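Local structure of protein-glutamine gamma-glutamyltransferase (Pagrus major, 1G0D) at residues L473-F484 / I574-S583; Y515-C523 / C552-R560. The protein is a calcium-dependent acyltransferase that joins peptide-bound glutamine to primary amines such as protein lysines, thereby cross-linking or aminating proteins. All blocks are in the same frame, centred on the assembly; numbering follows the deposited sequence.

Interaction 1: residues L473-F484 / I574-S583; sequences LQLSIKHAQPVF and IMTVANIPLS
His479 and Ile580 approach from opposite directions, and the isoleucine sets its CG2 methyl over one face of the imidazole, offset toward the rim. This is a CH-pi contact, with Ile580 CG2 3.7 Å from the His479 ring centroid. The ring is presented by a chi1 of 71°, which places CG between the backbone N and the carbonyl carbon. That same CG2 methyl also lies 3.7 Å from Pro482 CG, the two side chains crossing at about a right angle. Farther back along the strands, Ile477 CG2 rests 3.8 Å from Ala578 CB, and Leu475 slides past Ile574 in the opposite sense, its CB 4.0 Å from Ile574 CG2. Thr576 also faces this layer, but its hydroxyl has two backbone carbonyls as acceptors, Met575 O and Asp415 O, for its one proton.

Beyond the strands the character changes. Ser583 N donates to Pro482 O over 3.0 Å, in the carbonyl plane and nearly straight at 164°, while Ser583 OG reaches that oxygen from above the plane. Phe484 N returns a bond to Ser583 O at 2.7 Å, completing a single bridge between Val483 and Ser583.

Strands 473-479 and 573-581 belong to two facing sheets of a beta-sandwich; the axes of residues 473-479 and 574-581 run 15° from parallel, 6.6 Å apart at closest. Val490 of strand 488-496 touches both Ile477 and Ile580, and Tyr546 meets the Phe484 ring edge-to-face. Residues 476-482 and 578-581 probably help bind GTP. Dispersion between side chains thus joins the sheets, whereas hydrogen bonding between the segments is limited to their C-terminal ends, where the backbones converge.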
loop_
_atom_site.group_PDB
_atom_site.type_symbol
_atom_site.label_atom_id
_atom_site.label_comp_id
_atom_site.label_asym_id
_atom_site.label_seq_id
_atom_site.Cartn_x
_atom_site.Cartn_y
_atom_site.Cartn_z
ATOM N N LEU A 473 -38.766 -5.436 -13.850
ATOM C CA LEU A 473 -38.123 -4.142 -13.902
ATOM C C LEU A 473 -36.621 -4.258 -13.620
ATOM O O LEU A 473 -36.204 -5.006 -12.737
ATOM C CB LEU A 473 -38.788 -3.206 -12.900
ATOM C CG LEU A 473 -39.867 -2.214 -13.385
ATOM C CD1 LEU A 473 -40.338 -2.532 -14.787
ATOM C CD2 LEU A 473 -41.050 -2.256 -12.414
ATOM N N GLN A 474 -35.814 -3.517 -14.375
ATOM C CA GLN A 474 -34.369 -3.533 -14.197
ATOM C C GLN A 474 -33.841 -2.117 -14.262
ATOM O O GLN A 474 -33.938 -1.450 -15.285
ATOM C CB GLN A 474 -33.704 -4.386 -15.274
ATOM C CG GLN A 474 -34.241 -5.817 -15.355
ATOM C CD GLN A 474 -33.952 -6.648 -14.098
ATOM O OE1 GLN A 474 -34.537 -7.722 -13.895
ATOM N NE2 GLN A 474 -33.049 -6.152 -13.250
ATOM N N LEU A 475 -33.268 -1.666 -13.156
ATOM C CA LEU A 475 -32.752 -0.304 -13.041
ATOM C C LEU A 475 -31.248 -0.285 -13.260
ATOM O O LEU A 475 -30.555 -1.186 -12.824
ATOM C CB LEU A 475 -33.097 0.240 -11.642
ATOM C CG LEU A 475 -33.298 1.733 -11.348
ATOM C CD1 LEU A 475 -34.066 2.447 -12.441
ATOM C CD2 LEU A 475 -34.024 1.857 -10.030
ATOM N N SER A 476 -30.748 0.744 -13.937
ATOM C CA SER A 476 -29.320 0.861 -14.200
ATOM C C SER A 476 -28.950 2.308 -14.488
ATOM O O SER A 476 -29.761 3.025 -15.049
ATOM C CB SER A 476 -28.938 -0.018 -15.396
ATOM O OG SER A 476 -29.341 0.561 -16.631
ATOM N N ILE A 477 -27.746 2.732 -14.094
ATOM C CA ILE A 477 -27.262 4.102 -14.317
ATOM C C ILE A 477 -26.100 4.036 -15.277
ATOM O O ILE A 477 -25.291 3.119 -15.183
ATOM C CB ILE A 477 -26.786 4.763 -12.992
ATOM C CG1 ILE A 477 -27.965 4.877 -12.033
ATOM C CG2 ILE A 477 -26.244 6.145 -13.238
ATOM C CD1 ILE A 477 -27.562 4.859 -10.606
ATOM N N LYS A 478 -25.998 4.995 -16.192
ATOM C CA LYS A 478 -24.915 4.959 -17.167
ATOM C C LYS A 478 -24.330 6.310 -17.464
ATOM O O LYS A 478 -25.021 7.304 -17.406
ATOM C CB LYS A 478 -25.406 4.348 -18.473
ATOM C CG LYS A 478 -26.904 4.071 -18.530
ATOM C CD LYS A 478 -27.214 2.884 -19.437
ATOM C CE LYS A 478 -28.670 2.926 -19.910
ATOM N NZ LYS A 478 -28.999 1.791 -20.834
ATOM N N HIS A 479 -23.051 6.356 -17.792
ATOM C CA HIS A 479 -22.430 7.627 -18.085
ATOM C C HIS A 479 -21.262 7.498 -19.052
ATOM O O HIS A 479 -20.660 6.428 -19.156
ATOM C CB HIS A 479 -21.968 8.288 -16.784
ATOM C CG HIS A 479 -20.786 7.626 -16.134
ATOM N ND1 HIS A 479 -20.811 7.183 -14.828
ATOM C CD2 HIS A 479 -19.526 7.396 -16.578
ATOM C CE1 HIS A 479 -19.624 6.711 -14.498
ATOM N NE2 HIS A 479 -18.826 6.829 -15.543
ATOM N N ALA A 480 -20.930 8.600 -19.731
ATOM C CA ALA A 480 -19.826 8.637 -20.709
ATOM C C ALA A 480 -18.463 9.026 -20.137
ATOM O O ALA A 480 -17.641 9.588 -20.866
ATOM C CB ALA A 480 -20.165 9.608 -21.843
ATOM N N GLN A 481 -18.225 8.728 -18.859
ATOM C CA GLN A 481 -16.973 9.070 -18.175
ATOM C C GLN A 481 -16.633 10.534 -18.377
ATOM O O GLN A 481 -15.715 10.859 -19.122
ATOM C CB GLN A 481 -15.826 8.226 -18.698
ATOM C CG GLN A 481 -16.001 6.768 -18.436
ATOM C CD GLN A 481 -15.145 5.936 -19.348
ATOM O OE1 GLN A 481 -15.592 5.508 -20.423
ATOM N NE2 GLN A 481 -13.896 5.701 -18.936
ATOM N N PRO A 482 -17.344 11.437 -17.678
ATOM C CA PRO A 482 -17.129 12.888 -17.786
ATOM C C PRO A 482 -15.798 13.385 -17.309
ATOM O O PRO A 482 -15.182 12.770 -16.433
ATOM C CB PRO A 482 -18.228 13.465 -16.919
ATOM C CG PRO A 482 -18.445 12.398 -15.890
ATOM C CD PRO A 482 -18.392 11.131 -16.687
ATOM N N VAL A 483 -15.367 14.511 -17.874
ATOM C CA VAL A 483 -14.130 15.138 -17.454
ATOM C C VAL A 483 -14.440 16.284 -16.499
ATOM O O VAL A 483 -15.319 17.073 -16.773
ATOM C CB VAL A 483 -13.395 15.735 -18.638
ATOM C CG1 VAL A 483 -12.097 16.428 -18.157
ATOM C CG2 VAL A 483 -13.116 14.650 -19.643
ATOM N N PHE A 484 -13.738 16.379 -15.381
ATOM C CA PHE A 484 -13.977 17.473 -14.450
ATOM C C PHE A 484 -13.920 18.780 -15.226
ATOM O O PHE A 484 -13.012 18.979 -16.046
ATOM C CB PHE A 484 -12.912 17.509 -13.361
ATOM C CG PHE A 484 -13.134 18.585 -12.351
ATOM C CD1 PHE A 484 -14.308 18.615 -11.612
ATOM C CD2 PHE A 484 -12.184 19.585 -12.149
ATOM C CE1 PHE A 484 -14.535 19.630 -10.674
ATOM C CE2 PHE A 484 -12.403 20.607 -11.213
ATOM C CZ PHE A 484 -13.584 20.627 -10.477
ATOM N N ILE A 574 -36.768 -1.015 -5.830
ATOM C CA ILE A 574 -35.500 -1.393 -6.473
ATOM C C ILE A 574 -34.514 -0.248 -6.453
ATOM O O ILE A 574 -34.860 0.871 -6.819
ATOM C CB ILE A 574 -35.681 -1.749 -7.972
ATOM C CG1 ILE A 574 -36.477 -3.033 -8.142
ATOM C CG2 ILE A 574 -34.342 -1.982 -8.618
ATOM C CD1 ILE A 574 -36.527 -3.486 -9.590
ATOM N N MET A 575 -33.270 -0.534 -6.080
ATOM C CA MET A 575 -32.244 0.506 -6.027
ATOM C C MET A 575 -30.999 0.139 -6.837
ATOM O O MET A 575 -30.746 -1.031 -7.129
ATOM C CB MET A 575 -31.834 0.781 -4.570
ATOM C CG MET A 575 -31.414 2.237 -4.273
ATOM S SD MET A 575 -30.280 2.393 -2.851
ATOM C CE MET A 575 -30.206 0.633 -2.298
ATOM N N THR A 576 -30.232 1.159 -7.205
ATOM C CA THR A 576 -29.003 0.982 -7.951
ATOM C C THR A 576 -28.174 2.221 -7.735
ATOM O O THR A 576 -28.646 3.331 -7.906
ATOM C CB THR A 576 -29.248 0.814 -9.445
ATOM O OG1 THR A 576 -29.897 -0.441 -9.686
ATOM C CG2 THR A 576 -27.938 0.797 -10.168
ATOM N N VAL A 577 -26.930 2.048 -7.336
ATOM C CA VAL A 577 -26.097 3.208 -7.120
ATOM C C VAL A 577 -24.918 3.205 -8.065
ATOM O O VAL A 577 -24.493 2.160 -8.505
ATOM C CB VAL A 577 -25.613 3.247 -5.675
ATOM C CG1 VAL A 577 -24.686 4.440 -5.462
ATOM C CG2 VAL A 577 -26.810 3.358 -4.778
ATOM N N ALA A 578 -24.426 4.385 -8.406
ATOM C CA ALA A 578 -23.288 4.509 -9.295
ATOM C C ALA A 578 -22.422 5.635 -8.784
ATOM O O ALA A 578 -22.937 6.655 -8.343
ATOM C CB ALA A 578 -23.758 4.822 -10.700
ATOM N N ASN A 579 -21.112 5.447 -8.802
ATOM C CA ASN A 579 -20.217 6.508 -8.366
ATOM C C ASN A 579 -19.497 6.958 -9.584
ATOM O O ASN A 579 -18.844 6.156 -10.247
ATOM C CB ASN A 579 -19.208 6.005 -7.363
ATOM C CG ASN A 579 -19.789 5.897 -6.001
ATOM O OD1 ASN A 579 -19.701 6.833 -5.213
ATOM N ND2 ASN A 579 -20.403 4.758 -5.708
ATOM N N ILE A 580 -19.619 8.243 -9.886
ATOM C CA ILE A 580 -18.979 8.757 -11.062
ATOM C C ILE A 580 -17.715 9.529 -10.768
ATOM O O ILE A 580 -17.748 10.562 -10.127
ATOM C CB ILE A 580 -19.930 9.659 -11.844
ATOM C CG1 ILE A 580 -21.267 8.950 -12.024
ATOM C CG2 ILE A 580 -19.344 9.983 -13.210
ATOM C CD1 ILE A 580 -22.278 9.708 -12.869
ATOM N N PRO A 581 -16.557 8.985 -11.163
ATOM C CA PRO A 581 -15.312 9.706 -10.936
ATOM C C PRO A 581 -15.041 10.638 -12.162
ATOM O O PRO A 581 -14.807 10.175 -13.287
ATOM C CB PRO A 581 -14.289 8.580 -10.777
ATOM C CG PRO A 581 -14.926 7.363 -11.363
ATOM C CD PRO A 581 -16.317 7.663 -11.757
ATOM N N LEU A 582 -15.116 11.948 -11.948
ATOM C CA LEU A 582 -14.892 12.899 -13.031
ATOM C C LEU A 582 -13.372 13.016 -13.228
ATOM O O LEU A 582 -12.646 13.287 -12.265
ATOM C CB LEU A 582 -15.511 14.260 -12.669
ATOM C CG LEU A 582 -16.998 14.584 -12.892
ATOM C CD1 LEU A 582 -17.824 13.376 -12.821
ATOM C CD2 LEU A 582 -17.471 15.511 -11.834
ATOM N N SER A 583 -12.900 12.834 -14.470
ATOM C CA SER A 583 -11.460 12.850 -14.784
ATOM C C SER A 583 -10.710 14.166 -14.793
ATOM O O SER A 583 -11.297 15.206 -15.025
ATOM C CB SER A 583 -11.187 12.153 -16.136
ATOM O OG SER A 583 -12.164 12.394 -17.135
#

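Interaction 2: residues Y515-C523 / C552-R560; sequences YNSLRRGEC and CVSEHHLIR
Tyr515 and His556 lie side by side where the loop following strand 502-513 meets a type I beta turn, Ser554 to His557, that leads into strand 558-566 of the beta-sandwich domain. Apolar contacts at this end include Tyr515 CB, which lies in the plane of the imidazole, 3.9 Å from His556 CD2, and 4.2 Å from Leu558 CD1. Tyr515 is important for catalysis, and its side chain comes within about 3 Å, between nearest atoms, of that of the active-site Cys272.

Two arginines supply the hydrogen bonds. Arg560 NH1 donates to Ser517 OG at 2.8 Å and 163°, in the guanidinium plane, with a weak second bond from NH2. Ser517 OG is also bonded to Ser328 O, while Asn579, Asn330 and Asp326 take further Arg560 N-H groups, so the guanidinium's rotation is fixed from several sides.

Arg520 NE donates to Cys552 O at 2.8 Å, with the oxygen 17° out of the guanidinium plane. NH2 and NH1 of the same guanidinium form salt bridges to Glu237 and Glu238, and a water links NH1, weakly, to Val553 O. With the chain bent at chi3 (74°), the guanidinium lies flat beneath Ser554, whose OG sits 3.4 Å above the centre of that plane.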
loop_
_atom_site.group_PDB
_atom_site.type_symbol
_atom_site.label_atom_id
_atom_site.label_comp_id
_atom_site.label_asym_id
_atom_site.label_seq_id
_atom_site.Cartn_x
_atom_site.Cartn_y
_atom_site.Cartn_z
ATOM N N TYR A 515 -14.180 9.207 -1.449
ATOM C CA TYR A 515 -13.976 7.781 -1.664
ATOM C C TYR A 515 -14.397 7.004 -0.432
ATOM O O TYR A 515 -15.004 5.952 -0.578
ATOM C CB TYR A 515 -12.534 7.448 -2.084
ATOM C CG TYR A 515 -11.598 7.042 -0.983
ATOM C CD1 TYR A 515 -10.860 7.995 -0.285
ATOM C CD2 TYR A 515 -11.381 5.702 -0.684
ATOM C CE1 TYR A 515 -9.913 7.626 0.684
ATOM C CE2 TYR A 515 -10.418 5.310 0.304
ATOM C CZ TYR A 515 -9.695 6.288 0.975
ATOM O OH TYR A 515 -8.756 5.944 1.925
ATOM N N ASN A 516 -14.128 7.511 0.775
ATOM C CA ASN A 516 -14.562 6.756 1.948
ATOM C C ASN A 516 -16.015 6.954 2.317
ATOM O O ASN A 516 -16.391 6.880 3.479
ATOM C CB ASN A 516 -13.677 6.962 3.193
ATOM C CG ASN A 516 -13.425 8.390 3.541
ATOM O OD1 ASN A 516 -13.352 8.720 4.711
ATOM N ND2 ASN A 516 -13.244 9.233 2.569
ATOM N N SER A 517 -16.841 7.174 1.301
ATOM C CA SER A 517 -18.269 7.338 1.497
ATOM C C SER A 517 -18.759 8.452 2.439
ATOM O O SER A 517 -19.758 8.292 3.135
ATOM C CB SER A 517 -18.833 5.990 1.931
ATOM O OG SER A 517 -18.943 5.146 0.806
ATOM N N LEU A 518 -18.075 9.581 2.461
ATOM C CA LEU A 518 -18.504 10.684 3.295
ATOM C C LEU A 518 -19.360 11.562 2.411
ATOM O O LEU A 518 -18.854 12.230 1.522
ATOM C CB LEU A 518 -17.306 11.487 3.769
ATOM C CG LEU A 518 -16.993 11.720 5.242
ATOM C CD1 LEU A 518 -17.467 10.592 6.077
ATOM C CD2 LEU A 518 -15.524 11.876 5.401
ATOM N N ARG A 519 -20.660 11.545 2.657
ATOM C CA ARG A 519 -21.629 12.346 1.921
ATOM C C ARG A 519 -21.285 13.833 2.039
ATOM O O ARG A 519 -20.968 14.318 3.128
ATOM C CB ARG A 519 -23.009 12.069 2.487
ATOM C CG ARG A 519 -24.135 12.454 1.568
ATOM C CD ARG A 519 -25.495 12.453 2.303
ATOM N NE ARG A 519 -25.547 13.393 3.430
ATOM C CZ ARG A 519 -25.861 13.056 4.688
ATOM N NH1 ARG A 519 -26.160 11.789 5.000
ATOM N NH2 ARG A 519 -25.870 13.993 5.639
ATOM N N ARG A 520 -21.328 14.545 0.914
ATOM C CA ARG A 520 -20.987 15.959 0.905
ATOM C C ARG A 520 -22.097 16.873 0.428
ATOM O O ARG A 520 -22.958 17.277 1.219
ATOM C CB ARG A 520 -19.738 16.179 0.072
ATOM C CG ARG A 520 -18.487 16.020 0.924
ATOM C CD ARG A 520 -17.226 15.985 0.128
ATOM N NE ARG A 520 -16.855 17.289 -0.375
ATOM C CZ ARG A 520 -16.139 18.156 0.325
ATOM N NH1 ARG A 520 -15.827 19.337 -0.189
ATOM N NH2 ARG A 520 -15.748 17.839 1.551
ATOM N N GLY A 521 -22.101 17.210 -0.853
ATOM C CA GLY A 521 -23.156 18.082 -1.348
ATOM C C GLY A 521 -24.214 17.501 -2.296
ATOM O O GLY A 521 -23.902 17.132 -3.440
ATOM N N GLU A 522 -25.469 17.442 -1.830
ATOM C CA GLU A 522 -26.582 16.927 -2.633
ATOM C C GLU A 522 -26.849 17.892 -3.797
ATOM O O GLU A 522 -27.741 18.740 -3.713
ATOM C CB GLU A 522 -27.832 16.784 -1.747
ATOM C CG GLU A 522 -29.172 16.745 -2.485
ATOM C CD GLU A 522 -29.481 15.395 -3.113
ATOM O OE1 GLU A 522 -29.552 14.367 -2.387
ATOM O OE2 GLU A 522 -29.662 15.372 -4.353
ATOM N N CYS A 523 -26.086 17.764 -4.886
ATOM C CA CYS A 523 -26.260 18.674 -6.015
ATOM C C CYS A 523 -27.425 18.419 -6.984
ATOM O O CYS A 523 -27.300 18.724 -8.178
ATOM C CB CYS A 523 -24.958 18.828 -6.812
ATOM S SG CYS A 523 -24.041 17.342 -7.030
ATOM N N CYS A 552 -19.684 21.097 -4.289
ATOM C CA CYS A 552 -19.720 19.969 -3.358
ATOM C C CYS A 552 -18.668 18.873 -3.491
ATOM O O CYS A 552 -18.357 18.167 -2.540
ATOM C CB CYS A 552 -21.119 19.333 -3.433
ATOM S SG CYS A 552 -22.499 20.412 -4.086
ATOM N N VAL A 553 -18.136 18.738 -4.685
ATOM C CA VAL A 553 -17.158 17.722 -4.998
ATOM C C VAL A 553 -15.800 18.037 -4.355
ATOM O O VAL A 553 -15.524 19.192 -4.068
ATOM C CB VAL A 553 -17.127 17.599 -6.533
ATOM C CG1 VAL A 553 -15.778 17.814 -7.084
ATOM C CG2 VAL A 553 -17.729 16.301 -6.925
ATOM N N SER A 554 -14.995 16.993 -4.099
ATOM C CA SER A 554 -13.645 17.056 -3.463
ATOM C C SER A 554 -12.496 16.786 -4.459
ATOM O O SER A 554 -12.708 16.694 -5.672
ATOM C CB SER A 554 -13.540 15.982 -2.370
ATOM O OG SER A 554 -13.499 16.534 -1.077
ATOM N N GLU A 555 -11.287 16.594 -3.921
ATOM C CA GLU A 555 -10.095 16.333 -4.727
ATOM C C GLU A 555 -10.244 15.132 -5.654
ATOM O O GLU A 555 -9.554 15.049 -6.669
ATOM C CB GLU A 555 -8.907 16.093 -3.817
ATOM C CG GLU A 555 -9.090 14.864 -2.967
ATOM C CD GLU A 555 -9.349 15.186 -1.512
ATOM O OE1 GLU A 555 -9.262 14.245 -0.692
ATOM O OE2 GLU A 555 -9.637 16.369 -1.191
ATOM N N HIS A 556 -11.131 14.201 -5.311
ATOM C CA HIS A 556 -11.328 13.026 -6.152
ATOM C C HIS A 556 -12.443 13.260 -7.159
ATOM O O HIS A 556 -12.688 12.426 -8.014
ATOM C CB HIS A 556 -11.618 11.759 -5.307
ATOM C CG HIS A 556 -10.388 11.110 -4.714
ATOM N ND1 HIS A 556 -9.111 11.593 -4.906
ATOM C CD2 HIS A 556 -10.256 10.037 -3.894
ATOM C CE1 HIS A 556 -8.245 10.853 -4.231
ATOM N NE2 HIS A 556 -8.915 9.903 -3.608
ATOM N N HIS A 557 -13.132 14.387 -7.062
ATOM C CA HIS A 557 -14.197 14.684 -8.029
ATOM C C HIS A 557 -15.220 13.551 -8.225
ATOM O O HIS A 557 -15.475 13.121 -9.360
ATOM C CB HIS A 557 -13.576 15.033 -9.396
ATOM C CG HIS A 557 -12.271 15.758 -9.302
ATOM N ND1 HIS A 557 -12.182 17.133 -9.306
ATOM C CD2 HIS A 557 -11.007 15.303 -9.157
ATOM C CE1 HIS A 557 -10.921 17.495 -9.164
ATOM N NE2 HIS A 557 -10.186 16.401 -9.072
ATOM N N LEU A 558 -15.831 13.098 -7.127
ATOM C CA LEU A 558 -16.809 12.006 -7.161
ATOM C C LEU A 558 -18.294 12.381 -6.975
ATOM O O LEU A 558 -18.664 13.164 -6.095
ATOM C CB LEU A 558 -16.449 10.993 -6.089
ATOM C CG LEU A 558 -15.275 10.053 -6.264
ATOM C CD1 LEU A 558 -14.893 9.585 -4.862
ATOM C CD2 LEU A 558 -15.640 8.864 -7.197
ATOM N N ILE A 559 -19.156 11.775 -7.778
ATOM C CA ILE A 559 -20.572 12.034 -7.679
ATOM C C ILE A 559 -21.315 10.714 -7.578
ATOM O O ILE A 559 -21.318 9.912 -8.510
ATOM C CB ILE A 559 -21.066 12.842 -8.914
ATOM C CG1 ILE A 559 -20.607 14.305 -8.778
ATOM C CG2 ILE A 559 -22.594 12.766 -9.034
ATOM C CD1 ILE A 559 -20.686 15.089 -10.043
ATOM N N ARG A 560 -21.951 10.480 -6.442
ATOM C CA ARG A 560 -22.696 9.247 -6.271
ATOM C C ARG A 560 -24.130 9.441 -6.763
ATOM O O ARG A 560 -24.860 10.241 -6.206
ATOM C CB ARG A 560 -22.709 8.864 -4.799
ATOM C CG ARG A 560 -23.179 7.452 -4.507
ATOM C CD ARG A 560 -22.852 7.126 -3.071
ATOM N NE ARG A 560 -21.445 6.791 -2.897
ATOM C CZ ARG A 560 -20.896 6.416 -1.743
ATOM N NH1 ARG A 560 -19.599 6.123 -1.680
ATOM N NH2 ARG A 560 -21.644 6.338 -0.649
HETATM O O HOH W 1 -15.886 21.466 -2.104
#

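Both contacts are partly buried and meet in one sheet, where strands 573-581 and 558-566 are antiparallel neighbours. Interaction 1 joins that sheet to the facing sheet of strands 473-479, 488-496 and 536-544, so mostly aliphatic side chains mesh between layers. Interaction 2 instead ties a loop to a turn and strand beside the catalytic residues, relying on arginines that have acidic partners beyond the sandwich. The two are stitched directly: Ile580 N lies 2.8 Å from Ile559 O and Leu582 N 2.9 Å from His557 O, both probable hydrogen bonds. Through Asn579, Arg560 connects the probable GTP region with the loop of Tyr515, which matters for activity.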